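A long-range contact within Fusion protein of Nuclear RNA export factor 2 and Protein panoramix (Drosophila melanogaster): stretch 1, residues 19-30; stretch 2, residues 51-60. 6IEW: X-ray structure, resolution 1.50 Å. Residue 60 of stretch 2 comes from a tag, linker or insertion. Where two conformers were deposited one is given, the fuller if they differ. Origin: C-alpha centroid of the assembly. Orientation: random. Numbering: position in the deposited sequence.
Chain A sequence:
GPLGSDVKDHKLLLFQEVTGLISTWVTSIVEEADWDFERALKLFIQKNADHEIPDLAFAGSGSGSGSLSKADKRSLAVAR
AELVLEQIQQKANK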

# COMPACT_ATOMS: atom_id res chain seq x y z
N THR A 19 -1.91 -2.61 2.19
CA THR A 19 -0.67 -2.31 2.90
C THR A 19 -0.87 -2.07 4.39
O THR A 19 0.06 -2.29 5.17
CB THR A 19 0.02 -1.09 2.29
OG1 THR A 19 -0.84 0.06 2.39
CG2 THR A 19 0.36 -1.33 0.83
N GLY A 20 -2.04 -1.61 4.82
CA GLY A 20 -2.19 -1.25 6.21
C GLY A 20 -1.42 -0.01 6.60
O GLY A 20 -1.04 0.14 7.76
N LEU A 21 -1.17 0.88 5.64
CA LEU A 21 -0.51 2.15 5.92
C LEU A 21 -1.55 3.21 6.28
O LEU A 21 -2.71 3.14 5.86
CB LEU A 21 0.28 2.62 4.70
CG LEU A 21 1.51 1.79 4.33
CD1 LEU A 21 1.98 2.15 2.92
CD2 LEU A 21 2.62 2.00 5.34
N ILE A 22 -1.11 4.19 7.07
CA ILE A 22 -1.98 5.32 7.38
C ILE A 22 -2.20 6.17 6.13
O ILE A 22 -1.40 6.15 5.18
CB ILE A 22 -1.45 6.16 8.56
CG1 ILE A 22 -0.14 6.86 8.19
CG2 ILE A 22 -1.29 5.30 9.80
CD1 ILE A 22 0.36 7.82 9.26
N SER A 23 -3.29 6.94 6.15
CA SER A 23 -3.68 7.70 4.96
C SER A 23 -2.56 8.61 4.48
O SER A 23 -2.43 8.83 3.27
CB SER A 23 -4.95 8.50 5.23
OG SER A 23 -4.67 9.63 6.04
N THR A 24 -1.76 9.15 5.40
CA THR A 24 -0.68 10.07 5.02
C THR A 24 0.27 9.42 4.02
O THR A 24 0.66 10.05 3.03
CB THR A 24 0.09 10.49 6.27
OG1 THR A 24 -0.84 10.88 7.28
CG2 THR A 24 1.02 11.65 5.96
N TRP A 25 0.66 8.17 4.27
CA TRP A 25 1.57 7.52 3.33
C TRP A 25 0.84 6.90 2.15
O TRP A 25 1.45 6.73 1.09
CB TRP A 25 2.48 6.52 4.05
CG TRP A 25 3.77 7.16 4.42
CD1 TRP A 25 4.93 7.16 3.70
CD2 TRP A 25 4.02 7.97 5.57
NE1 TRP A 25 5.89 7.89 4.35
CE2 TRP A 25 5.36 8.40 5.50
CE3 TRP A 25 3.24 8.35 6.67
CZ2 TRP A 25 5.93 9.20 6.48
CZ3 TRP A 25 3.81 9.15 7.64
CH2 TRP A 25 5.15 9.56 7.54
N VAL A 26 -0.44 6.58 2.31
CA VAL A 26 -1.25 6.15 1.17
C VAL A 26 -1.27 7.24 0.11
O VAL A 26 -1.01 6.99 -1.07
CB VAL A 26 -2.66 5.76 1.64
CG1 VAL A 26 -3.57 5.48 0.44
CG2 VAL A 26 -2.60 4.56 2.56
N THR A 27 -1.56 8.48 0.52
CA THR A 27 -1.56 9.59 -0.43
C THR A 27 -0.20 9.76 -1.09
O THR A 27 -0.10 9.89 -2.31
CB THR A 27 -1.94 10.88 0.29
OG1 THR A 27 -3.26 10.76 0.84
CG2 THR A 27 -1.91 12.07 -0.68
N SER A 28 0.87 9.74 -0.28
CA SER A 28 2.21 9.97 -0.80
C SER A 28 2.58 8.94 -1.87
O SER A 28 3.03 9.29 -2.96
CB SER A 28 3.21 9.92 0.35
OG SER A 28 4.54 9.96 -0.12
N ILE A 29 2.37 7.66 -1.57
CA ILE A 29 2.83 6.61 -2.47
C ILE A 29 1.93 6.50 -3.69
O ILE A 29 2.42 6.38 -4.82
CB ILE A 29 2.94 5.28 -1.70
CG1 ILE A 29 4.01 5.40 -0.61
CG2 ILE A 29 3.27 4.13 -2.66
CD1 ILE A 29 4.03 4.24 0.36
N VAL A 30 0.61 6.55 -3.50
CA VAL A 30 -0.31 6.42 -4.62
C VAL A 30 -0.14 7.57 -5.60
O VAL A 30 -0.12 7.37 -6.83
CB VAL A 30 -1.76 6.29 -4.12
CG1 VAL A 30 -2.76 6.46 -5.25
CG2 VAL A 30 -1.95 4.94 -3.43
N HIS A 51 14.45 2.22 3.67
CA HIS A 51 14.27 2.86 4.97
C HIS A 51 13.57 4.21 4.87
O HIS A 51 13.85 5.14 5.63
CB HIS A 51 15.58 2.95 5.77
CG HIS A 51 16.15 1.60 6.08
ND1 HIS A 51 15.47 0.66 6.81
CD2 HIS A 51 17.34 1.04 5.74
CE1 HIS A 51 16.21 -0.43 6.92
NE2 HIS A 51 17.35 -0.23 6.28
N GLU A 52 12.64 4.33 3.92
CA GLU A 52 11.87 5.55 3.73
C GLU A 52 10.45 5.46 4.26
O GLU A 52 9.69 6.42 4.14
CB GLU A 52 11.87 5.95 2.25
CG GLU A 52 13.21 6.51 1.78
CD GLU A 52 13.36 6.51 0.28
OE1 GLU A 52 12.40 6.13 -0.42
OE2 GLU A 52 14.45 6.88 -0.21
N ILE A 53 10.07 4.33 4.87
CA ILE A 53 8.74 4.18 5.47
C ILE A 53 8.90 4.14 6.99
O ILE A 53 9.34 3.12 7.54
CB ILE A 53 8.04 2.91 4.96
CG1 ILE A 53 7.98 2.89 3.43
CG2 ILE A 53 6.62 2.82 5.55
CD1 ILE A 53 7.10 3.96 2.82
N PRO A 54 8.56 5.22 7.69
CA PRO A 54 8.70 5.21 9.15
C PRO A 54 7.81 4.16 9.80
O PRO A 54 6.78 3.77 9.26
CB PRO A 54 8.25 6.62 9.56
CG PRO A 54 8.41 7.45 8.31
CD PRO A 54 8.09 6.52 7.18
N ASP A 55 8.23 3.72 10.99
CA ASP A 55 7.39 2.84 11.80
C ASP A 55 5.97 3.40 11.95
O ASP A 55 4.99 2.66 11.85
CB ASP A 55 7.99 2.67 13.20
CG ASP A 55 9.08 1.62 13.26
OD1 ASP A 55 9.49 1.09 12.21
OD2 ASP A 55 9.52 1.31 14.39
N LEU A 56 5.85 4.71 12.17
CA LEU A 56 4.54 5.29 12.42
C LEU A 56 3.64 5.28 11.20
O LEU A 56 2.45 5.60 11.33
CB LEU A 56 4.66 6.71 13.00
CG LEU A 56 5.36 7.84 12.23
CD1 LEU A 56 4.55 8.34 11.04
CD2 LEU A 56 5.64 9.00 13.18
N ALA A 57 4.17 4.96 10.02
CA ALA A 57 3.31 4.87 8.84
C ALA A 57 2.39 3.66 8.87
O ALA A 57 1.46 3.61 8.07
CB ALA A 57 4.17 4.85 7.57
N PHE A 58 2.62 2.71 9.77
CA PHE A 58 1.83 1.49 9.80
C PHE A 58 0.67 1.65 10.77
O PHE A 58 0.87 1.96 11.95
CB PHE A 58 2.71 0.29 10.14
CG PHE A 58 3.74 0.02 9.09
CD1 PHE A 58 3.40 -0.68 7.94
CD2 PHE A 58 5.03 0.50 9.21
CE1 PHE A 58 4.33 -0.92 6.96
CE2 PHE A 58 5.97 0.26 8.22
CZ PHE A 58 5.61 -0.44 7.10
N ALA A 59 -0.54 1.45 10.26
CA ALA A 59 -1.75 1.62 11.05
C ALA A 59 -1.86 0.53 12.11
O ALA A 59 -1.29 -0.56 11.99
CB ALA A 59 -2.98 1.56 10.14
N GLY A 60 -2.61 0.84 13.16
CA GLY A 60 -2.83 -0.09 14.25
C GLY A 60 -4.31 -0.24 14.56
O GLY A 60 -5.16 0.44 13.99
O HOH W 1 -0.18 -1.80 9.60
O HOH W 2 8.25 8.37 2.81

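This contact joins a short backbone pairing, a single beta bridge held by two hydrogen bonds, to an apolar cluster in which the indole of Trp-25 packs against the second stretch. The bridge pairs Leu-21 with Phe-58, and its hydrogen bonds come from the neighbours of those residues: Ala-59 N donates to Gly-20 O at 2.9 Å, and Ile-22 N donates to Ala-57 O at 2.8 Å. Both are nearly straight, so the two backbones are well aligned here. Ala-57 O also receives a CA-H...O contact from Leu-21 CA at 3.3 Å. Gly-20 leaves the preceding helix with positive phi, a conformation that glycine adopts readily, and Ile-22 then occupies the N-cap position of the next helix, so the bridge lies in the short link between helices. A water extends the polar network by donating to both Gly-20 O and Ala-59 O, at 2.8 and 2.9 Å.

Trp-25, on the first turn of that helix, points toward the second stretch. The methyl of Ala-57 lies over one face of its ring, with CB 4.1 Å from the centroid of the six-membered ring; so small a side chain lets the indole approach the backbone closely. Around the same ring, Trp-25 CZ2 meets Pro-54 CD at 3.5 Å and Trp-25 CZ3 meets Leu-56 CD1 at 3.6 Å. The indole nitrogen is not left unsatisfied: Trp-25 NE1 donates to a water at 2.9 Å, which in turn donates to Glu-52 O at 2.8 Å.

Deeper in, Leu-21 CD2 sits over the face of the Phe-58 ring, 3.8 Å from Phe-58 CE1, and also touches Ala-57 CB at 3.9 Å. Beta-branched Ile-53, its side chain restricted by the branch at CB, brings its end toward the first stretch, its CD1 lying 3.9 Å from Ile-29 CD1 and 4.0 Å from Trp-25 CD1.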